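Local coordinates for putative curved DNA-binding protein (PDB 4IPA) that probably acts in ribosome biogenesis as an Arx1 protein with a methionine aminopeptidase-like fold, and may bind DNA, at residues Lys79-Ala90 with Glu114-Asp125; Arg270-Asn278 with Val295-Leu306. All blocks are in the same frame, centred on the assembly; numbering follows the deposited sequence.

Contact 1 of 2, residues Lys79-Ala90 with Glu114-Asp125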
loop_
_atom_site.group_PDB
_atom_site.type_symbol
_atom_site.label_atom_id
_atom_site.label_comp_id
_atom_site.label_asym_id
_atom_site.label_seq_id
_atom_site.Cartn_x
_atom_site.Cartn_y
_atom_site.Cartn_z
ATOM N N LYS A 79 18.782 -7.812 -2.214
ATOM C CA LYS A 79 17.912 -7.102 -1.290
ATOM C C LYS A 79 17.831 -5.659 -1.752
ATOM O O LYS A 79 18.675 -5.218 -2.524
ATOM C CB LYS A 79 18.484 -7.166 0.121
ATOM C CG LYS A 79 19.766 -6.379 0.268
ATOM C CD LYS A 79 20.501 -6.717 1.549
ATOM C CE LYS A 79 21.850 -6.002 1.597
ATOM N NZ LYS A 79 22.526 -6.188 2.895
ATOM N N GLY A 80 16.820 -4.929 -1.285
ATOM C CA GLY A 80 16.631 -3.549 -1.689
ATOM C C GLY A 80 15.260 -3.012 -1.304
ATOM O O GLY A 80 14.615 -3.549 -0.403
ATOM N N PHE A 81 14.826 -1.947 -1.976
ATOM C CA PHE A 81 13.479 -1.404 -1.790
ATOM C C PHE A 81 12.412 -2.316 -2.433
ATOM O O PHE A 81 12.613 -2.831 -3.524
ATOM C CB PHE A 81 13.364 -0.024 -2.454
ATOM C CG PHE A 81 14.175 1.057 -1.795
ATOM C CD1 PHE A 81 15.562 1.093 -1.932
ATOM C CD2 PHE A 81 13.551 2.060 -1.063
ATOM C CE1 PHE A 81 16.309 2.101 -1.336
ATOM C CE2 PHE A 81 14.300 3.070 -0.463
ATOM C CZ PHE A 81 15.676 3.089 -0.599
ATOM N N SER A 82 11.280 -2.503 -1.764
ATOM C CA SER A 82 10.090 -2.997 -2.437
ATOM C C SER A 82 9.241 -1.785 -2.850
ATOM O O SER A 82 8.338 -1.897 -3.666
ATOM C CB SER A 82 9.276 -3.937 -1.532
ATOM O OG SER A 82 8.754 -3.249 -0.398
ATOM N N HIS A 83 9.543 -0.617 -2.289
ATOM C CA HIS A 83 8.754 0.587 -2.585
ATOM C C HIS A 83 9.463 1.800 -2.034
ATOM O O HIS A 83 9.820 1.823 -0.851
ATOM C CB HIS A 83 7.362 0.498 -1.954
ATOM C CG HIS A 83 6.347 1.428 -2.552
ATOM N ND1 HIS A 83 6.284 2.775 -2.240
ATOM C CD2 HIS A 83 5.323 1.198 -3.416
ATOM C CE1 HIS A 83 5.283 3.332 -2.898
ATOM N NE2 HIS A 83 4.682 2.399 -3.624
ATOM N N PRO A 84 9.648 2.825 -2.877
ATOM C CA PRO A 84 10.282 4.074 -2.451
ATOM C C PRO A 84 9.507 4.714 -1.302
ATOM O O PRO A 84 8.304 4.482 -1.174
ATOM C CB PRO A 84 10.165 4.959 -3.697
ATOM C CG PRO A 84 8.971 4.438 -4.402
ATOM C CD PRO A 84 9.055 2.944 -4.220
ATOM N N THR A 85 10.193 5.491 -0.469
ATOM C CA THR A 85 9.527 6.277 0.552
ATOM C C THR A 85 8.638 7.309 -0.127
ATOM O O THR A 85 9.098 8.088 -0.955
ATOM C CB THR A 85 10.533 7.048 1.416
ATOM O OG1 THR A 85 11.404 6.133 2.091
ATOM C CG2 THR A 85 9.799 7.895 2.440
ATOM N N THR A 86 7.355 7.311 0.192
ATOM C CA THR A 86 6.482 8.305 -0.412
ATOM C C THR A 86 5.657 8.964 0.675
ATOM O O THR A 86 5.334 8.346 1.686
ATOM C CB THR A 86 5.544 7.697 -1.464
ATOM O OG1 THR A 86 4.753 6.677 -0.846
ATOM C CG2 THR A 86 6.340 7.124 -2.639
ATOM N N VAL A 87 5.309 10.222 0.457
ATOM C CA VAL A 87 4.617 11.005 1.464
ATOM C C VAL A 87 3.571 11.828 0.743
ATOM O O VAL A 87 3.901 12.779 0.049
ATOM C CB VAL A 87 5.615 11.891 2.228
ATOM C CG1 VAL A 87 4.902 12.857 3.169
ATOM C CG2 VAL A 87 6.609 11.007 2.996
ATOM N N SER A 88 2.308 11.435 0.889
ATOM C CA SER A 88 1.247 11.963 0.041
ATOM C C SER A 88 0.254 12.826 0.811
ATOM O O SER A 88 -0.362 12.365 1.776
ATOM C CB SER A 88 0.514 10.821 -0.666
ATOM O OG SER A 88 1.444 9.967 -1.299
ATOM N N PRO A 89 0.103 14.094 0.383
ATOM C CA PRO A 89 -0.864 15.004 1.014
ATOM C C PRO A 89 -2.324 14.542 0.877
ATOM O O PRO A 89 -2.609 13.486 0.296
ATOM C CB PRO A 89 -0.651 16.332 0.279
ATOM C CG PRO A 89 0.755 16.251 -0.281
ATOM C CD PRO A 89 0.935 14.768 -0.627
ATOM N N ALA A 90 -3.224 15.381 1.390
ATOM C CA ALA A 90 -4.620 15.058 1.652
ATOM C C ALA A 90 -5.387 14.382 0.525
ATOM O O ALA A 90 -5.984 13.315 0.733
ATOM C CB ALA A 90 -5.368 16.308 2.131
ATOM N N GLU A 114 -3.570 17.661 8.040
ATOM C CA GLU A 114 -3.905 16.883 6.850
ATOM C C GLU A 114 -3.605 15.406 7.045
ATOM O O GLU A 114 -2.682 15.052 7.766
ATOM C CB GLU A 114 -3.149 17.388 5.631
ATOM C CG GLU A 114 -3.795 18.575 4.978
ATOM C CD GLU A 114 -3.218 18.846 3.599
ATOM O OE1 GLU A 114 -3.632 19.864 2.982
ATOM O OE2 GLU A 114 -2.362 18.039 3.139
ATOM N N PRO A 115 -4.397 14.543 6.400
ATOM C CA PRO A 115 -4.114 13.102 6.402
ATOM C C PRO A 115 -3.021 12.769 5.383
ATOM O O PRO A 115 -3.218 12.914 4.187
ATOM C CB PRO A 115 -5.465 12.476 6.027
ATOM C CG PRO A 115 -6.156 13.534 5.239
ATOM C CD PRO A 115 -5.682 14.864 5.756
ATOM N N ILE A 116 -1.872 12.338 5.887
ATOM C CA ILE A 116 -0.686 12.070 5.085
ATOM C C ILE A 116 -0.507 10.567 4.952
ATOM O O ILE A 116 -0.479 9.854 5.964
ATOM C CB ILE A 116 0.599 12.648 5.772
ATOM C CG1 ILE A 116 0.447 14.150 6.059
ATOM C CG2 ILE A 116 1.835 12.371 4.936
ATOM C CD1 ILE A 116 0.055 14.955 4.839
ATOM N N LYS A 117 -0.386 10.088 3.716
ATOM C CA LYS A 117 -0.164 8.670 3.452
ATOM C C LYS A 117 1.317 8.420 3.327
ATOM O O LYS A 117 1.987 9.026 2.505
ATOM C CB LYS A 117 -0.866 8.203 2.170
ATOM C CG LYS A 117 -2.332 7.954 2.334
ATOM C CD LYS A 117 -3.060 9.251 2.651
ATOM C CE LYS A 117 -3.035 10.204 1.456
ATOM N NZ LYS A 117 -3.846 11.436 1.738
ATOM N N ILE A 118 1.821 7.529 4.163
ATOM C CA ILE A 118 3.214 7.158 4.107
ATOM C C ILE A 118 3.290 5.695 3.695
ATOM O O ILE A 118 2.838 4.799 4.412
ATOM C CB ILE A 118 3.897 7.404 5.446
ATOM C CG1 ILE A 118 3.691 8.869 5.853
ATOM C CG2 ILE A 118 5.388 7.076 5.350
ATOM C CD1 ILE A 118 3.261 9.054 7.280
ATOM N N GLN A 119 3.811 5.471 2.501
ATOM C CA GLN A 119 3.903 4.137 1.938
ATOM C C GLN A 119 5.336 3.904 1.500
ATOM O O GLN A 119 5.928 4.719 0.779
ATOM C CB GLN A 119 2.937 3.980 0.765
ATOM C CG GLN A 119 3.049 2.667 -0.008
ATOM C CD GLN A 119 1.825 2.447 -0.905
ATOM O OE1 GLN A 119 1.891 1.770 -1.939
ATOM N NE2 GLN A 119 0.698 3.031 -0.502
ATOM N N LEU A 120 5.891 2.790 1.951
ATOM C CA LEU A 120 7.264 2.458 1.637
ATOM C C LEU A 120 7.429 0.976 1.867
ATOM O O LEU A 120 6.507 0.321 2.341
ATOM C CB LEU A 120 8.212 3.252 2.537
ATOM C CG LEU A 120 8.024 3.114 4.047
ATOM C CD1 LEU A 120 8.817 1.932 4.585
ATOM C CD2 LEU A 120 8.457 4.415 4.750
ATOM N N GLY A 121 8.589 0.435 1.532
ATOM C CA GLY A 121 8.834 -0.960 1.819
ATOM C C GLY A 121 10.195 -1.480 1.432
ATOM O O GLY A 121 10.890 -0.902 0.582
ATOM N N ALA A 122 10.561 -2.587 2.070
ATOM C CA ALA A 122 11.814 -3.267 1.809
ATOM C C ALA A 122 11.607 -4.653 1.220
ATOM O O ALA A 122 10.497 -5.194 1.198
ATOM C CB ALA A 122 12.647 -3.377 3.085
ATOM N N GLN A 123 12.727 -5.251 0.837
ATOM C CA GLN A 123 12.763 -6.376 -0.068
ATOM C C GLN A 123 14.003 -7.225 0.281
ATOM O O GLN A 123 15.126 -6.715 0.247
ATOM C CB GLN A 123 12.886 -5.759 -1.462
ATOM C CG GLN A 123 12.891 -6.655 -2.582
ATOM C CD GLN A 123 14.241 -7.261 -2.822
ATOM O OE1 GLN A 123 14.476 -8.400 -2.431
ATOM N NE2 GLN A 123 15.140 -6.516 -3.494
ATOM N N ILE A 124 13.805 -8.493 0.644
ATOM C CA ILE A 124 14.933 -9.429 0.831
ATOM C C ILE A 124 14.825 -10.675 -0.051
ATOM O O ILE A 124 13.883 -11.450 0.079
ATOM C CB ILE A 124 15.123 -9.904 2.301
ATOM C CG1 ILE A 124 15.675 -8.784 3.173
ATOM C CG2 ILE A 124 16.128 -11.066 2.351
ATOM C CD1 ILE A 124 14.626 -8.043 3.890
ATOM N N ASP A 125 15.817 -10.865 -0.916
ATOM C CA ASP A 125 15.891 -11.991 -1.843
ATOM C C ASP A 125 14.632 -12.121 -2.683
ATOM O O ASP A 125 14.184 -13.227 -2.980
ATOM C CB ASP A 125 16.196 -13.304 -1.117
ATOM C CG ASP A 125 16.530 -14.450 -2.084
ATOM O OD1 ASP A 125 17.154 -14.197 -3.136
ATOM O OD2 ASP A 125 16.177 -15.611 -1.787
HETATM O O HOH W 1 14.876 -3.860 -4.830
HETATM O O HOH W 2 2.345 7.790 0.200
#
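Ser82 and His83 of strand 79-88 both face Gly121 of strand 115-124 in a classic beta bulge. The two strands run antiparallel in a three-stranded sheet within the M24 peptidase region. The bulge is the tight part. Ser82 N and His83 N both donate to Gly121 O, from the same face of its carbonyl plane, and Gly121 N returns a bond to His83 O. The His83 ring lies with one face against Gln119 CG, 3.9 Å from the ring centroid. Thr86 holds Gln119 O twice, through its N and through OG1 at 2.8 Å. Chi1 of 58° puts OG1 between the Thr86 backbone N and carbonyl carbon, where it reaches that oxygen; the two side chains lie side by side. A water joins Thr86 OG1, Ser88 OG and Lys117 O, and Ser88 OG also bonds to Tyr96 N.

Pro89 and Ala90 are partly exposed, and beyond the Ser88-Lys117 pair side-chain bonds take over. Glu114 OE2 takes Ala90 N at 3.3 Å. Lys117 NZ bonds to Pro115 O and Val342 O. Bends at chi2 and chi3 also bring Lys117 NZ to Pro89 O at 2.8 Å and Ala90 O at 3.0 Å, each met from above its carbonyl plane.

Contact 2 of 2, residues Arg270-Asn278 with Val295-Leu306. With SO4 (sulfate ion), chain E.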
loop_
_atom_site.group_PDB
_atom_site.type_symbol
_atom_site.label_atom_id
_atom_site.label_comp_id
_atom_site.label_asym_id
_atom_site.label_seq_id
_atom_site.Cartn_x
_atom_site.Cartn_y
_atom_site.Cartn_z
ATOM N N ARG A 270 4.367 15.584 -11.966
ATOM C CA ARG A 270 5.141 14.658 -12.760
ATOM C C ARG A 270 5.060 13.228 -12.187
ATOM O O ARG A 270 5.211 13.018 -10.981
ATOM C CB ARG A 270 6.576 15.159 -12.775
ATOM C CG ARG A 270 7.594 14.255 -13.410
ATOM C CD ARG A 270 8.950 14.950 -13.352
ATOM N NE ARG A 270 9.412 15.132 -14.707
ATOM C CZ ARG A 270 9.670 16.290 -15.289
ATOM N NH1 ARG A 270 9.568 17.439 -14.632
ATOM N NH2 ARG A 270 10.065 16.275 -16.549
ATOM N N ALA A 271 4.797 12.258 -13.054
ATOM C CA ALA A 271 4.855 10.842 -12.675
ATOM C C ALA A 271 6.305 10.442 -12.400
ATOM O O ALA A 271 7.136 10.423 -13.330
ATOM C CB ALA A 271 4.290 9.984 -13.786
ATOM N N THR A 272 6.620 10.125 -11.144
ATOM C CA THR A 272 7.973 9.687 -10.806
ATOM C C THR A 272 8.025 8.233 -10.386
ATOM O O THR A 272 9.078 7.600 -10.460
ATOM C CB THR A 272 8.601 10.561 -9.706
ATOM O OG1 THR A 272 7.808 10.467 -8.512
ATOM C CG2 THR A 272 8.691 12.034 -10.177
ATOM N N LEU A 273 6.893 7.699 -9.947
ATOM C CA LEU A 273 6.833 6.317 -9.482
ATOM C C LEU A 273 6.709 5.345 -10.656
ATOM O O LEU A 273 5.811 5.472 -11.475
ATOM C CB LEU A 273 5.661 6.142 -8.516
ATOM C CG LEU A 273 5.510 4.780 -7.839
ATOM C CD1 LEU A 273 6.661 4.577 -6.857
ATOM C CD2 LEU A 273 4.174 4.702 -7.119
ATOM N N HIS A 274 7.621 4.380 -10.741
ATOM C CA HIS A 274 7.665 3.444 -11.867
ATOM C C HIS A 274 8.166 2.073 -11.397
ATOM O O HIS A 274 8.618 1.922 -10.270
ATOM C CB HIS A 274 8.639 3.928 -12.966
ATOM C CG HIS A 274 8.364 5.309 -13.485
ATOM N ND1 HIS A 274 7.982 5.547 -14.791
ATOM C CD2 HIS A 274 8.467 6.520 -12.891
ATOM C CE1 HIS A 274 7.837 6.849 -14.970
ATOM N NE2 HIS A 274 8.112 7.461 -13.835
ATOM N N ARG A 275 8.098 1.079 -12.275
ATOM C CA ARG A 275 8.771 -0.195 -12.037
ATOM C C ARG A 275 9.088 -0.888 -13.358
ATOM O O ARG A 275 8.366 -0.730 -14.341
ATOM C CB ARG A 275 7.939 -1.114 -11.128
ATOM C CG ARG A 275 6.862 -1.907 -11.834
ATOM C CD ARG A 275 6.243 -2.918 -10.876
ATOM N NE ARG A 275 5.176 -3.679 -11.512
ATOM C CZ ARG A 275 5.364 -4.806 -12.199
ATOM N NH1 ARG A 275 6.581 -5.316 -12.345
ATOM N NH2 ARG A 275 4.331 -5.424 -12.749
ATOM N N ARG A 276 10.179 -1.647 -13.372
ATOM C CA ARG A 276 10.532 -2.457 -14.535
ATOM C C ARG A 276 9.521 -3.563 -14.737
ATOM O O ARG A 276 9.112 -4.185 -13.768
ATOM C CB ARG A 276 11.895 -3.104 -14.329
ATOM C CG ARG A 276 12.979 -2.566 -15.219
ATOM C CD ARG A 276 14.309 -3.247 -14.925
ATOM N NE ARG A 276 14.417 -4.497 -15.656
ATOM C CZ ARG A 276 14.396 -5.699 -15.099
ATOM N NH1 ARG A 276 14.294 -5.829 -13.780
ATOM N NH2 ARG A 276 14.492 -6.773 -15.869
ATOM N N THR A 277 9.112 -3.798 -15.986
ATOM C CA THR A 277 8.301 -4.971 -16.336
ATOM C C THR A 277 9.169 -6.034 -17.000
ATOM O O THR A 277 10.360 -5.822 -17.236
ATOM C CB THR A 277 7.175 -4.638 -17.332
ATOM O OG1 THR A 277 7.744 -4.292 -18.601
ATOM C CG2 THR A 277 6.303 -3.489 -16.826
ATOM N N ASN A 278 8.565 -7.167 -17.335
ATOM C CA ASN A 278 9.309 -8.237 -18.005
ATOM C C ASN A 278 9.246 -8.206 -19.544
ATOM O O ASN A 278 9.771 -9.103 -20.204
ATOM C CB ASN A 278 8.927 -9.621 -17.448
ATOM C CG ASN A 278 9.531 -9.886 -16.066
ATOM O OD1 ASN A 278 8.814 -10.178 -15.105
ATOM N ND2 ASN A 278 10.852 -9.782 -15.963
ATOM N N VAL A 295 18.385 0.645 -13.285
ATOM C CA VAL A 295 17.208 0.254 -12.521
ATOM C C VAL A 295 17.161 -1.262 -12.331
ATOM O O VAL A 295 16.854 -1.754 -11.248
ATOM C CB VAL A 295 15.920 0.740 -13.189
ATOM C CG1 VAL A 295 14.712 0.032 -12.584
ATOM C CG2 VAL A 295 15.792 2.242 -13.063
ATOM N N GLN A 296 17.478 -2.003 -13.385
ATOM C CA GLN A 296 17.497 -3.450 -13.275
ATOM C C GLN A 296 18.414 -3.883 -12.138
ATOM O O GLN A 296 18.053 -4.733 -11.320
ATOM C CB GLN A 296 17.963 -4.096 -14.579
ATOM C CG GLN A 296 18.225 -5.588 -14.438
ATOM C CD GLN A 296 18.345 -6.292 -15.777
ATOM O OE1 GLN A 296 18.848 -5.721 -16.744
ATOM N NE2 GLN A 296 17.874 -7.536 -15.842
ATOM N N LYS A 297 19.593 -3.277 -12.077
ATOM C CA LYS A 297 20.574 -3.633 -11.064
ATOM C C LYS A 297 20.196 -3.195 -9.654
ATOM O O LYS A 297 20.371 -3.943 -8.700
ATOM C CB LYS A 297 21.959 -3.116 -11.458
ATOM C CG LYS A 297 22.553 -3.863 -12.653
ATOM C CD LYS A 297 23.694 -3.069 -13.292
ATOM C CE LYS A 297 24.730 -3.983 -13.970
ATOM N NZ LYS A 297 25.838 -3.211 -14.629
ATOM N N LYS A 298 19.670 -1.991 -9.502
ATOM C CA LYS A 298 19.352 -1.534 -8.163
ATOM C C LYS A 298 17.992 -2.080 -7.666
ATOM O O LYS A 298 17.873 -2.548 -6.537
ATOM C CB LYS A 298 19.408 -0.008 -8.108
ATOM C CG LYS A 298 18.919 0.603 -6.804
ATOM C CD LYS A 298 20.019 1.402 -6.127
ATOM C CE LYS A 298 19.459 2.562 -5.321
ATOM N NZ LYS A 298 19.642 2.370 -3.855
ATOM N N PHE A 299 16.978 -2.048 -8.522
ATOM C CA PHE A 299 15.617 -2.304 -8.066
ATOM C C PHE A 299 15.030 -3.609 -8.588
ATOM O O PHE A 299 14.027 -4.088 -8.062
ATOM C CB PHE A 299 14.703 -1.130 -8.462
ATOM C CG PHE A 299 15.141 0.183 -7.898
ATOM C CD1 PHE A 299 15.059 0.428 -6.530
ATOM C CD2 PHE A 299 15.662 1.169 -8.722
ATOM C CE1 PHE A 299 15.485 1.622 -6.007
ATOM C CE2 PHE A 299 16.087 2.373 -8.191
ATOM C CZ PHE A 299 15.997 2.597 -6.844
ATOM N N GLY A 300 15.638 -4.177 -9.627
ATOM C CA GLY A 300 15.042 -5.325 -10.277
ATOM C C GLY A 300 13.660 -4.978 -10.806
ATOM O O GLY A 300 13.508 -4.095 -11.650
ATOM N N THR A 301 12.638 -5.651 -10.296
ATOM C CA THR A 301 11.289 -5.423 -10.781
ATOM C C THR A 301 10.434 -4.688 -9.741
ATOM O O THR A 301 9.202 -4.656 -9.841
ATOM C CB THR A 301 10.634 -6.752 -11.143
ATOM O OG1 THR A 301 10.736 -7.627 -10.017
ATOM C CG2 THR A 301 11.371 -7.398 -12.325
ATOM N N PHE A 302 11.090 -4.088 -8.752
ATOM C CA PHE A 302 10.370 -3.400 -7.689
ATOM C C PHE A 302 10.133 -1.907 -7.975
ATOM O O PHE A 302 10.919 -1.253 -8.674
ATOM C CB PHE A 302 11.055 -3.623 -6.340
ATOM C CG PHE A 302 10.940 -5.049 -5.826
ATOM C CD1 PHE A 302 9.758 -5.495 -5.230
ATOM C CD2 PHE A 302 12.015 -5.939 -5.935
ATOM C CE1 PHE A 302 9.635 -6.809 -4.756
ATOM C CE2 PHE A 302 11.916 -7.254 -5.460
ATOM C CZ PHE A 302 10.718 -7.697 -4.863
ATOM N N PRO A 303 9.030 -1.360 -7.445
ATOM C CA PRO A 303 8.757 0.061 -7.690
ATOM C C PRO A 303 9.889 0.938 -7.202
ATOM O O PRO A 303 10.566 0.605 -6.226
ATOM C CB PRO A 303 7.474 0.317 -6.894
ATOM C CG PRO A 303 6.779 -1.050 -6.870
ATOM C CD PRO A 303 7.926 -2.027 -6.732
ATOM N N PHE A 304 10.116 2.040 -7.913
ATOM C CA PHE A 304 11.146 3.000 -7.544
ATOM C C PHE A 304 10.697 4.401 -7.941
ATOM O O PHE A 304 9.769 4.569 -8.748
ATOM C CB PHE A 304 12.473 2.651 -8.222
ATOM C CG PHE A 304 12.422 2.748 -9.706
ATOM C CD1 PHE A 304 11.965 1.685 -10.473
ATOM C CD2 PHE A 304 12.825 3.904 -10.339
ATOM C CE1 PHE A 304 11.902 1.786 -11.843
ATOM C CE2 PHE A 304 12.774 4.007 -11.723
ATOM C CZ PHE A 304 12.302 2.954 -12.473
ATOM N N SER A 305 11.334 5.403 -7.345
ATOM C CA SER A 305 11.076 6.786 -7.707
ATOM C C SER A 305 12.189 7.277 -8.619
ATOM O O SER A 305 13.349 6.971 -8.387
ATOM C CB SER A 305 11.021 7.661 -6.449
ATOM O OG SER A 305 10.899 9.029 -6.801
ATOM N N LEU A 306 11.851 8.047 -9.646
ATOM C CA LEU A 306 12.882 8.698 -10.461
ATOM C C LEU A 306 13.871 9.529 -9.632
ATOM O O LEU A 306 15.028 9.676 -10.005
ATOM C CB LEU A 306 12.251 9.592 -11.520
ATOM C CG LEU A 306 11.396 8.973 -12.628
ATOM C CD1 LEU A 306 10.994 10.081 -13.615
ATOM C CD2 LEU A 306 12.115 7.856 -13.347
HETATM S S SO4 E . 10.904 18.593 -18.634
HETATM O O1 SO4 E . 10.183 19.499 -17.741
HETATM O O2 SO4 E . 10.212 17.317 -18.679
HETATM O O3 SO4 E . 10.953 19.156 -19.983
HETATM O O4 SO4 E . 12.263 18.405 -18.143
HETATM O O HOH W 3 11.794 -2.031 -11.140
#
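Strands 273-276 and 304-305 pair antiparallel, with His274 N to Phe304 O at 2.9 Å and Phe304 N to His274 O at 2.8 Å, both nearly along the C=O axis. Leu273 and Ser305 form the adjoining non-hydrogen-bonded pair. The pairing belongs to a small three-stranded sheet, completed by strand 328-330. Between helix 286-299 and strand 304-305 the chain makes a type II' turn from Phe299 to Phe302, with Gly300 at positive phi.

Just past the strand, Leu306 crosses the His274 ring at a slant. Leu306 CD2 lies 4.3 Å from the centroid of the His274 ring, off-centre. The ring also gives its NE2 proton to Ala271 O at 3.2 Å. The Phe304 ring lies against the backbone of the other strand, with CE1 3.7 Å from Arg275 CA.

Arg276 reaches the helix end. Its chain bends at chi3 (85°), which turns the guanidinium beside the turn. Arg276 NH1 donates to Gly300 O at 2.9 Å, with the oxygen near the guanidinium plane. Gln296 covers one guanidinium face. Its CG stands 3.9 Å above the plane, and the amide is stacked at 25° to it. Tyr292 takes part by bonding to Arg276 NE. A water bridges Arg276 N, Gly300 O and Phe302 O.

The Gly300 carbonyl thus has both a cationic donor and a water. NH1 stands 80° out of the carbonyl plane, so its bond misses the lone pairs and is probably largely electrostatic. At this C-terminal end of the helix a positive charge is probably favoured by the helix dipole.

In the fold
The two contacts lie in series along the chain, with centres about 13 Å apart, and they touch directly. Strand 79-88 of contact 1 packs on residues 295-306 and on Leu273 of contact 2. Ser82 O is 3.1 Å from Pro303 CD, and Phe81 O is 3.3 Å from Phe302 CB. Pro84 CG meets Leu273 CD1 at 3.4 Å. From the other strand, Gln123 CG comes 3.1 Å from Phe302 CE2. The corner at Ser82 and His83 therefore packs against Phe302 and Pro303, at the end of the type II' turn and just after it. The sulfate, probably from the crystallisation liquor, lies beside Arg270, at the start of segment 270-278.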